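Long-range contacts in peptide-binding protein (Photobacterium damsela subsp. piscicida, PDB 6SQX), which cleaves, as a secreted NlpC/P60 endopeptidase, the peptidoglycan of potentially competing bacteria, probably by a cysteine-peptidase mechanism: residues Thr62-Gln67 with Gly184-Leu189; Ile144-Ala149 with Lys267-Asp272; Lys202-Leu207 with Gly336-Arg341. All coordinates share one frame; numbering follows the deposited sequence. Where two conformers were deposited one is given.

Contact 1. Residues Thr62-Gln67 with Gly184-Leu189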
loop_
_atom_site.group_PDB
_atom_site.type_symbol
_atom_site.label_atom_id
_atom_site.label_comp_id
_atom_site.label_asym_id
_atom_site.label_seq_id
_atom_site.Cartn_x
_atom_site.Cartn_y
_atom_site.Cartn_z
ATOM N N THR A 62 5.048 -15.364 -8.348
ATOM C CA THR A 62 5.988 -15.915 -7.377
ATOM C C THR A 62 5.876 -15.203 -6.043
ATOM O O THR A 62 5.822 -15.846 -4.986
ATOM C CB THR A 62 7.412 -15.816 -7.907
ATOM O OG1 THR A 62 7.522 -16.617 -9.097
ATOM C CG2 THR A 62 8.417 -16.338 -6.847
ATOM N N GLN A 63 5.794 -13.864 -6.071
ATOM C CA GLN A 63 5.779 -13.127 -4.817
ATOM C C GLN A 63 4.429 -13.246 -4.128
ATOM O O GLN A 63 4.351 -13.369 -2.890
ATOM C CB GLN A 63 6.088 -11.635 -5.050
ATOM C CG GLN A 63 7.435 -11.364 -5.782
ATOM C CD GLN A 63 8.650 -12.008 -5.092
ATOM O OE1 GLN A 63 8.793 -13.222 -5.093
ATOM N NE2 GLN A 63 9.512 -11.180 -4.493
ATOM N N TYR A 64 3.357 -13.158 -4.927
ATOM C CA TYR A 64 2.003 -13.129 -4.374
ATOM C C TYR A 64 1.625 -14.465 -3.736
ATOM O O TYR A 64 0.945 -14.493 -2.696
ATOM C CB TYR A 64 1.016 -12.798 -5.488
ATOM C CG TYR A 64 -0.410 -12.585 -5.058
ATOM C CD1 TYR A 64 -0.775 -11.440 -4.354
ATOM C CD2 TYR A 64 -1.412 -13.489 -5.424
ATOM C CE1 TYR A 64 -2.117 -11.198 -4.010
ATOM C CE2 TYR A 64 -2.728 -13.257 -5.076
ATOM C CZ TYR A 64 -3.056 -12.125 -4.348
ATOM O OH TYR A 64 -4.380 -11.857 -4.014
ATOM N N TYR A 65 2.066 -15.576 -4.333
ATOM C CA TYR A 65 1.783 -16.913 -3.801
ATOM C C TYR A 65 2.903 -17.475 -2.934
ATOM O O TYR A 65 2.855 -18.661 -2.582
ATOM C CB TYR A 65 1.448 -17.896 -4.942
ATOM C CG TYR A 65 0.153 -17.519 -5.650
ATOM C CD1 TYR A 65 -1.085 -17.737 -5.043
ATOM C CD2 TYR A 65 0.172 -16.947 -6.924
ATOM C CE1 TYR A 65 -2.283 -17.395 -5.696
ATOM C CE2 TYR A 65 -1.013 -16.595 -7.558
ATOM C CZ TYR A 65 -2.229 -16.836 -6.946
ATOM O OH TYR A 65 -3.421 -16.485 -7.614
ATOM N N PHE A 66 3.859 -16.639 -2.531
ATOM C CA PHE A 66 5.011 -17.144 -1.784
ATOM C C PHE A 66 4.585 -17.846 -0.507
ATOM O O PHE A 66 5.209 -18.844 -0.107
ATOM C CB PHE A 66 5.918 -15.967 -1.440
ATOM C CG PHE A 66 7.134 -16.364 -0.673
ATOM C CD1 PHE A 66 8.153 -17.093 -1.276
ATOM C CD2 PHE A 66 7.277 -15.988 0.652
ATOM C CE1 PHE A 66 9.305 -17.433 -0.546
ATOM C CE2 PHE A 66 8.427 -16.314 1.389
ATOM C CZ PHE A 66 9.427 -17.057 0.772
ATOM N N GLN A 67 3.537 -17.364 0.166
ATOM C CA GLN A 67 3.150 -18.009 1.426
ATOM C C GLN A 67 2.567 -19.398 1.219
ATOM O O GLN A 67 2.395 -20.130 2.194
ATOM C CB GLN A 67 2.142 -17.149 2.213
ATOM C CG GLN A 67 2.658 -15.757 2.547
ATOM C CD GLN A 67 3.950 -15.748 3.337
ATOM O OE1 GLN A 67 4.318 -16.717 4.009
ATOM N NE2 GLN A 67 4.612 -14.620 3.299
ATOM N N GLY A 184 -9.236 -12.770 -0.305
ATOM C CA GLY A 184 -8.581 -13.546 -1.347
ATOM C C GLY A 184 -7.066 -13.616 -1.225
ATOM O O GLY A 184 -6.448 -14.404 -1.966
ATOM N N THR A 185 -6.451 -12.788 -0.352
ATOM C CA THR A 185 -4.981 -12.714 -0.319
ATOM C C THR A 185 -4.397 -14.009 0.247
ATOM O O THR A 185 -4.768 -14.399 1.357
ATOM C CB THR A 185 -4.522 -11.549 0.569
ATOM O OG1 THR A 185 -5.054 -10.302 0.072
ATOM C CG2 THR A 185 -3.018 -11.432 0.528
ATOM N N PRO A 186 -3.477 -14.671 -0.468
ATOM C CA PRO A 186 -2.771 -15.838 0.105
ATOM C C PRO A 186 -1.870 -15.412 1.266
ATOM O O PRO A 186 -1.102 -14.445 1.166
ATOM C CB PRO A 186 -1.932 -16.357 -1.075
ATOM C CG PRO A 186 -2.610 -15.859 -2.305
ATOM C CD PRO A 186 -3.074 -14.450 -1.871
ATOM N N ILE A 187 -1.976 -16.129 2.384
ATOM C CA ILE A 187 -1.228 -15.794 3.593
ATOM C C ILE A 187 -0.699 -17.067 4.240
ATOM O O ILE A 187 -1.015 -18.184 3.839
ATOM C CB ILE A 187 -2.072 -14.991 4.618
ATOM C CG1 ILE A 187 -3.316 -15.833 4.989
ATOM C CG2 ILE A 187 -2.460 -13.623 4.024
ATOM C CD1 ILE A 187 -4.193 -15.238 6.045
ATOM N N MET A 188 0.103 -16.872 5.271
ATOM C CA MET A 188 0.464 -17.950 6.164
ATOM C C MET A 188 0.055 -17.552 7.569
ATOM O O MET A 188 0.261 -16.398 7.970
ATOM C CB MET A 188 1.974 -18.125 6.147
ATOM C CG MET A 188 2.486 -19.242 7.081
ATOM S SD MET A 188 4.244 -19.638 6.943
ATOM C CE MET A 188 4.259 -20.509 5.352
ATOM N N LEU A 189 -0.539 -18.510 8.299
ATOM C CA LEU A 189 -0.952 -18.320 9.681
ATOM C C LEU A 189 0.221 -18.692 10.585
ATOM O O LEU A 189 0.814 -19.773 10.427
ATOM C CB LEU A 189 -2.169 -19.199 9.987
ATOM C CG LEU A 189 -3.355 -19.052 9.009
ATOM C CD1 LEU A 189 -4.511 -19.881 9.551
ATOM C CD2 LEU A 189 -3.781 -17.614 8.720
HETATM O O HOH W 1 -5.943 -13.789 -4.596
HETATM O O HOH W 2 1.433 -15.326 -0.318
HETATM O O HOH W 3 0.239 -12.805 -0.623
#
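P186, at the start of strand 186-192, lodges its ring against Y64, which ends helix 50-64, and Y65, just beyond it, and this is the tight part of the contact. Its CD lies over one face of the Y64 ring in a CH-pi contact, 3.8 Å from the ring centroid and 29° off the ring normal. The touch falls toward the phenol end, where P186 CD and Y64 CZ are 3.4 Å apart. Y64 can offer that face because its CG is anti to the backbone N (chi1 -174°), which carries the ring across the proline at about a right angle. Y65 starts with its CB directed away, yet its ring returns so that CD1 meets P186 CG obliquely at 3.7 Å; its hydroxyl is hydrogen-bonded to W226. Y64 CD2 stands above the centre of the Y65 ring, so the two tyrosines also brace each other. Further along, Q67 packs on the strand backbone, with Q67 CB 3.5 Å from I187 C. A bend at chi2 (-57°) turns its amide over M188, with Q67 OE1 3.5 Å from M188 CB, while the same oxygen is hydrogen-bonded to K202.

The other side is held by water, with no direct hydrogen bond between the segments. Two waters link Y64 O, at the helix end, to P186 O; one lies 2.6 Å from Y64 O and also accepts from Q67 N at 3.0 Å. A third bridges Y64 OH and G184 O, sitting 2.7 Å from G184 O. Apolar rings thus pack beside a hydrated seam of backbone carbonyls where the end of an N-terminal helix docks on a strand of the bacterial SH3 (SH3b1-type) domain.

Contact 2. Residues Ile144-Ala149 with Lys267-Asp272. With EDO (1,2-ethanediol), chain N.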
loop_
_atom_site.group_PDB
_atom_site.type_symbol
_atom_site.label_atom_id
_atom_site.label_comp_id
_atom_site.label_asym_id
_atom_site.label_seq_id
_atom_site.Cartn_x
_atom_site.Cartn_y
_atom_site.Cartn_z
ATOM N N ILE A 144 -5.786 -17.980 3.818
ATOM C CA ILE A 144 -6.330 -16.965 2.923
ATOM C C ILE A 144 -7.118 -15.955 3.746
ATOM O O ILE A 144 -7.724 -16.295 4.767
ATOM C CB ILE A 144 -7.162 -17.645 1.801
ATOM C CG1 ILE A 144 -7.369 -16.703 0.604
ATOM C CG2 ILE A 144 -8.507 -18.177 2.310
ATOM C CD1 ILE A 144 -7.834 -17.431 -0.641
ATOM N N VAL A 145 -7.120 -14.699 3.283
ATOM C CA VAL A 145 -7.960 -13.662 3.883
ATOM C C VAL A 145 -9.398 -13.845 3.408
ATOM O O VAL A 145 -9.645 -13.948 2.196
ATOM C CB VAL A 145 -7.423 -12.257 3.522
ATOM C CG1 VAL A 145 -8.354 -11.152 4.072
ATOM C CG2 VAL A 145 -5.996 -12.084 4.073
ATOM N N VAL A 146 -10.340 -13.913 4.363
ATOM C CA VAL A 146 -11.759 -14.034 4.037
ATOM C C VAL A 146 -12.541 -12.736 4.232
ATOM O O VAL A 146 -13.614 -12.592 3.641
ATOM C CB VAL A 146 -12.456 -15.229 4.735
ATOM C CG1 VAL A 146 -11.795 -16.553 4.317
ATOM C CG2 VAL A 146 -12.504 -15.080 6.273
ATOM N N ASN A 147 -12.071 -11.813 5.053
ATOM C CA ASN A 147 -12.666 -10.481 5.137
ATOM C C ASN A 147 -11.562 -9.440 5.021
ATOM O O ASN A 147 -10.469 -9.636 5.556
ATOM C CB ASN A 147 -13.400 -10.276 6.466
ATOM C CG ASN A 147 -14.698 -11.054 6.548
ATOM O OD1 ASN A 147 -15.540 -10.971 5.643
ATOM N ND2 ASN A 147 -14.889 -11.783 7.640
ATOM N N ASN A 148 -11.818 -8.348 4.292
ATOM C CA ASN A 148 -10.789 -7.311 4.163
ATOM C C ASN A 148 -10.298 -6.967 5.561
ATOM O O ASN A 148 -11.092 -6.806 6.492
ATOM C CB ASN A 148 -11.378 -6.061 3.512
ATOM C CG ASN A 148 -11.982 -6.355 2.149
ATOM O OD1 ASN A 148 -11.390 -7.006 1.293
ATOM N ND2 ASN A 148 -13.210 -5.850 1.935
ATOM N N ALA A 149 -8.977 -6.868 5.729
ATOM C CA ALA A 149 -8.419 -6.792 7.070
ATOM C C ALA A 149 -7.435 -5.633 7.223
ATOM O O ALA A 149 -6.582 -5.408 6.350
ATOM C CB ALA A 149 -7.725 -8.125 7.399
ATOM N N LYS A 267 -16.327 -16.021 -7.235
ATOM C CA LYS A 267 -16.312 -16.869 -6.050
ATOM C C LYS A 267 -15.456 -16.199 -4.974
ATOM O O LYS A 267 -14.429 -15.571 -5.272
ATOM C CB LYS A 267 -15.816 -18.284 -6.349
ATOM C CG LYS A 267 -16.665 -19.045 -7.381
ATOM C CD LYS A 267 -16.293 -20.531 -7.405
ATOM C CE LYS A 267 -17.333 -21.372 -8.126
ATOM N NZ LYS A 267 -17.060 -22.802 -7.866
ATOM N N ILE A 268 -15.915 -16.266 -3.731
ATOM C CA ILE A 268 -15.152 -15.664 -2.638
ATOM C C ILE A 268 -14.886 -16.745 -1.602
ATOM O O ILE A 268 -15.752 -17.611 -1.360
ATOM C CB ILE A 268 -15.877 -14.468 -1.991
ATOM C CG1 ILE A 268 -17.257 -14.877 -1.487
ATOM C CG2 ILE A 268 -15.953 -13.286 -2.933
ATOM C CD1 ILE A 268 -17.964 -13.816 -0.616
ATOM N N PRO A 269 -13.722 -16.726 -0.959
ATOM C CA PRO A 269 -13.448 -17.708 0.096
ATOM C C PRO A 269 -14.176 -17.283 1.352
ATOM O O PRO A 269 -14.191 -16.102 1.715
ATOM C CB PRO A 269 -11.931 -17.585 0.310
ATOM C CG PRO A 269 -11.640 -16.117 -0.063
ATOM C CD PRO A 269 -12.573 -15.848 -1.237
ATOM N N VAL A 270 -14.797 -18.254 2.005
ATOM C CA VAL A 270 -15.454 -18.011 3.276
ATOM C C VAL A 270 -14.982 -19.060 4.271
ATOM O O VAL A 270 -14.524 -20.149 3.900
ATOM C CB VAL A 270 -16.997 -17.985 3.138
ATOM C CG1 VAL A 270 -17.450 -16.817 2.239
ATOM C CG2 VAL A 270 -17.506 -19.336 2.624
ATOM N N LYS A 271 -15.051 -18.703 5.562
ATOM C CA LYS A 271 -14.564 -19.601 6.609
ATOM C C LYS A 271 -15.653 -20.603 6.974
ATOM O O LYS A 271 -16.758 -20.212 7.382
ATOM C CB LYS A 271 -14.122 -18.779 7.825
ATOM C CG LYS A 271 -13.342 -19.540 8.880
ATOM C CD LYS A 271 -12.760 -18.555 9.850
ATOM C CE LYS A 271 -11.728 -19.199 10.757
ATOM N NZ LYS A 271 -11.040 -18.127 11.540
ATOM N N ASP A 272 -15.340 -21.892 6.834
ATOM C CA ASP A 272 -16.280 -22.952 7.177
ATOM C C ASP A 272 -16.262 -23.229 8.686
ATOM O O ASP A 272 -15.469 -22.661 9.445
ATOM C CB ASP A 272 -16.056 -24.175 6.270
ATOM C CG ASP A 272 -14.942 -25.132 6.752
ATOM O OD1 ASP A 272 -14.401 -25.005 7.866
ATOM O OD2 ASP A 272 -14.614 -26.069 5.983
HETATM C C1 EDO N . -14.505 -3.124 4.671
HETATM O O1 EDO N . -14.523 -4.515 4.354
HETATM C C2 EDO N . -13.568 -2.433 3.682
HETATM O O2 EDO N . -14.181 -2.296 2.410
HETATM O O HOH W 4 -15.523 -13.792 2.317
#
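P269 and V146 bury the most surface here, I144 and K271 far less, and P269, V146 and I144 make a small apolar junction between strand 265-271 and the end of strand 142-145. The proline ring is gripped along one flank. Its CB meets I144 CG2 at 4.0 Å, the two side chains crossing at about a right angle, while P269 CG lies 3.7 Å from the backbone oxygen of V145. I144 has CG1 anti to the backbone N (chi1 -162°), which leaves CG2 in the crowded position between N and the carbonyl carbon and directed at the proline. V146 approaches from the next position but one. Its CG1, anti to the carbonyl carbon, packs 4.1 Å from P269 CB and 3.6 Å from P269 O, so a methyl group covers both the ring and the peptide that follows it. The CG2 branch brushes K271 CB at 4.3 Å, before that lysine leads away to place its NZ on I215 O.

No direct hydrogen bond joins the segments. A water donates to V146 O at 2.6 Å and to P269 O at 2.7 Å, tying the two carbonyls together beside the methyl contact. Further along, N148 ND2 gives a nearly straight bond (170°) to O1 of an ethanediol, probably from the crystallisation liquor, and also binds I252 O.

Strand 142-145 belongs to the five-stranded antiparallel sheet of the SH3b1-type domain, strand 265-271 to a second sheet with the same strand order, consistent with two SH3-like barrels meeting here. I144 also packs on F222 and W226 of helix 220-226, and P269 on L259 of strand 259-262.

Contact 3. Residues Lys202-Leu207 with Gly336-Arg341. With EDO (1,2-ethanediol), chain I.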
loop_
_atom_site.group_PDB
_atom_site.type_symbol
_atom_site.label_atom_id
_atom_site.label_comp_id
_atom_site.label_asym_id
_atom_site.label_seq_id
_atom_site.Cartn_x
_atom_site.Cartn_y
_atom_site.Cartn_z
ATOM N N LYS A 202 1.268 -13.478 7.714
ATOM C CA LYS A 202 2.073 -12.723 6.761
ATOM C C LYS A 202 1.576 -13.000 5.354
ATOM O O LYS A 202 1.122 -14.109 5.056
ATOM C CB LYS A 202 3.581 -13.041 6.899
ATOM C CG LYS A 202 3.934 -14.550 6.864
ATOM C CD LYS A 202 5.398 -14.680 7.305
ATOM C CE LYS A 202 5.870 -16.132 7.319
ATOM N NZ LYS A 202 6.371 -16.635 5.991
ATOM N N GLY A 203 1.673 -11.984 4.500
ATOM C CA GLY A 203 1.286 -12.130 3.106
ATOM C C GLY A 203 1.394 -10.786 2.412
ATOM O O GLY A 203 1.380 -9.735 3.061
ATOM N N GLN A 204 1.523 -10.846 1.079
ATOM C CA GLN A 204 1.653 -9.617 0.288
ATOM C C GLN A 204 2.796 -8.707 0.773
ATOM O O GLN A 204 2.812 -7.498 0.507
ATOM C CB GLN A 204 0.309 -8.870 0.186
ATOM C CG GLN A 204 -0.539 -9.253 -1.021
ATOM C CD GLN A 204 0.064 -8.756 -2.314
ATOM O OE1 GLN A 204 1.249 -8.976 -2.574
ATOM N NE2 GLN A 204 -0.718 -8.027 -3.118
ATOM N N GLY A 205 3.827 -9.271 1.415
ATOM C CA GLY A 205 4.926 -8.430 1.870
ATOM C C GLY A 205 4.660 -7.712 3.178
ATOM O O GLY A 205 5.376 -6.751 3.525
ATOM N N THR A 206 3.655 -8.154 3.940
ATOM C CA THR A 206 3.308 -7.593 5.247
ATOM C C THR A 206 3.244 -8.688 6.310
ATOM O O THR A 206 2.805 -9.816 6.031
ATOM C CB THR A 206 1.930 -6.850 5.170
ATOM O OG1 THR A 206 2.097 -5.580 4.536
ATOM C CG2 THR A 206 1.334 -6.626 6.551
ATOM N N LEU A 207 3.677 -8.339 7.529
ATOM C CA LEU A 207 3.585 -9.189 8.706
ATOM C C LEU A 207 2.756 -8.454 9.750
ATOM O O LEU A 207 3.018 -7.283 10.032
ATOM C CB LEU A 207 4.977 -9.414 9.298
ATOM C CG LEU A 207 5.077 -10.058 10.691
ATOM C CD1 LEU A 207 4.712 -11.586 10.601
ATOM C CD2 LEU A 207 6.506 -9.878 11.251
ATOM N N GLY A 336 -1.088 -7.139 -12.407
ATOM C CA GLY A 336 -0.111 -8.202 -12.201
ATOM C C GLY A 336 1.325 -7.725 -12.146
ATOM O O GLY A 336 2.221 -8.435 -12.614
ATOM N N ILE A 337 1.559 -6.548 -11.571
ATOM C CA ILE A 337 2.891 -5.999 -11.379
ATOM C C ILE A 337 3.045 -5.837 -9.885
ATOM O O ILE A 337 2.206 -5.192 -9.242
ATOM C CB ILE A 337 3.046 -4.656 -12.102
ATOM C CG1 ILE A 337 2.883 -4.871 -13.615
ATOM C CG2 ILE A 337 4.395 -4.040 -11.753
ATOM C CD1 ILE A 337 2.887 -3.564 -14.420
ATOM N N TRP A 338 4.067 -6.494 -9.311
ATOM C CA TRP A 338 4.179 -6.627 -7.861
ATOM C C TRP A 338 5.164 -5.598 -7.335
ATOM O O TRP A 338 6.330 -5.586 -7.768
ATOM C CB TRP A 338 4.705 -8.020 -7.488
ATOM C CG TRP A 338 4.513 -8.351 -6.031
ATOM C CD1 TRP A 338 3.398 -8.918 -5.452
ATOM C CD2 TRP A 338 5.455 -8.130 -4.961
ATOM N NE1 TRP A 338 3.597 -9.063 -4.099
ATOM C CE2 TRP A 338 4.846 -8.574 -3.770
ATOM C CE3 TRP A 338 6.761 -7.611 -4.907
ATOM C CZ2 TRP A 338 5.481 -8.505 -2.530
ATOM C CZ3 TRP A 338 7.406 -7.552 -3.668
ATOM C CH2 TRP A 338 6.768 -7.990 -2.496
ATOM N N LEU A 339 4.716 -4.785 -6.371
ATOM C CA LEU A 339 5.576 -3.891 -5.609
ATOM C C LEU A 339 5.558 -4.301 -4.146
ATOM O O LEU A 339 4.543 -4.793 -3.638
ATOM C CB LEU A 339 5.031 -2.445 -5.674
ATOM C CG LEU A 339 4.996 -1.767 -7.048
ATOM C CD1 LEU A 339 4.604 -0.282 -6.908
ATOM C CD2 LEU A 339 6.282 -1.926 -7.857
ATOM N N PRO A 340 6.659 -4.069 -3.422
ATOM C CA PRO A 340 6.621 -4.259 -1.961
ATOM C C PRO A 340 5.739 -3.256 -1.255
ATOM O O PRO A 340 5.261 -2.312 -1.886
ATOM C CB PRO A 340 8.084 -4.131 -1.519
ATOM C CG PRO A 340 8.837 -3.675 -2.689
ATOM C CD PRO A 340 7.991 -3.730 -3.937
ATOM N N ARG A 341 5.567 -3.397 0.050
ATOM C CA ARG A 341 4.581 -2.607 0.780
ATOM C C ARG A 341 4.989 -1.146 0.966
ATOM O O ARG A 341 4.148 -0.235 0.829
ATOM C CB ARG A 341 4.337 -3.250 2.136
ATOM C CG ARG A 341 3.556 -2.368 3.119
ATOM C CD ARG A 341 2.110 -2.182 2.673
ATOM N NE ARG A 341 1.397 -1.302 3.598
ATOM C CZ ARG A 341 1.250 0.012 3.421
ATOM N NH1 ARG A 341 1.803 0.597 2.375
ATOM N NH2 ARG A 341 0.553 0.710 4.293
HETATM C C1 EDO I . 6.435 -5.603 13.024
HETATM O O1 EDO I . 5.598 -4.921 13.971
HETATM C C2 EDO I . 5.554 -6.037 11.863
HETATM O O2 EDO I . 4.302 -6.442 12.405
HETATM O O HOH W 5 6.938 -5.609 1.507
#
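A type I' beta turn, G203 to T206, closes the hairpin of strands 198-203 and 206-211 in the SH3b1-type domain and points into the NlpC/P60 domain, at the loop between helices 326-334 and 343-349. The turn is pinned by paired backbone bonds, G203 N to T206 O and T206 N to G203 O. Q204 sends its side chain out of it, bent at chi2, and its OE1 accepts a hydrogen bond from W338 NE1 at 2.8 Å. The donor lies in the carbonyl plane, but the bond is bent at the hydrogen (139°), with OE1 tilted out of the indole plane; the amide and ring planes lie 43° apart. G205 brings bare backbone to the indole edge, with G205 N 4.3 Å from W338 CZ2.

This joint between the SH3b and peptidase domains continues through water and an arginine. One water donates to G205 O at 2.8 Å and accepts from R341 N at 3.0 Å. The aliphatic part of R341, CG anti to the backbone N (chi1 168°), runs alongside T206, with R341 CG 3.8 Å from T206 OG1. R341 NE and T206 OG1 are both hydrogen-bonded to S179 OG, which aligns them. R341 NH2 also makes a salt bridge to D323, the neighbour of C324, which is oxidised to cysteinesulfonic acid here and lies in the Asp-Cys-Ser-Gly sequence that carries the active cysteine in NlpC/P60 relatives.

How the contacts relate
Contacts 1 and 2 meet in the SH3b1-type sheet, where strands 186-192 and 142-145 are neighbours: G184 N lies 2.8 Å from V145 O, a probable hydrogen bond. Contact 3 adjoins contact 1 through strand 198-203 on the other side of strand 186-192, with M188 N 3.0 Å from K202 O, while Y64 CD1 packs 3.5 Å from Q204 CD. Contacts 1 and 3 have centres 9 Å apart; contacts 2 and 3 do not touch, their nearest atoms being about 7 Å apart. A strand, a strand end and a hairpin turn of one sheet thus meet the N-terminal helix, the second five-stranded sheet and the peptidase domain, and only contact 3 includes a residue bonded to the modified cysteine's neighbour.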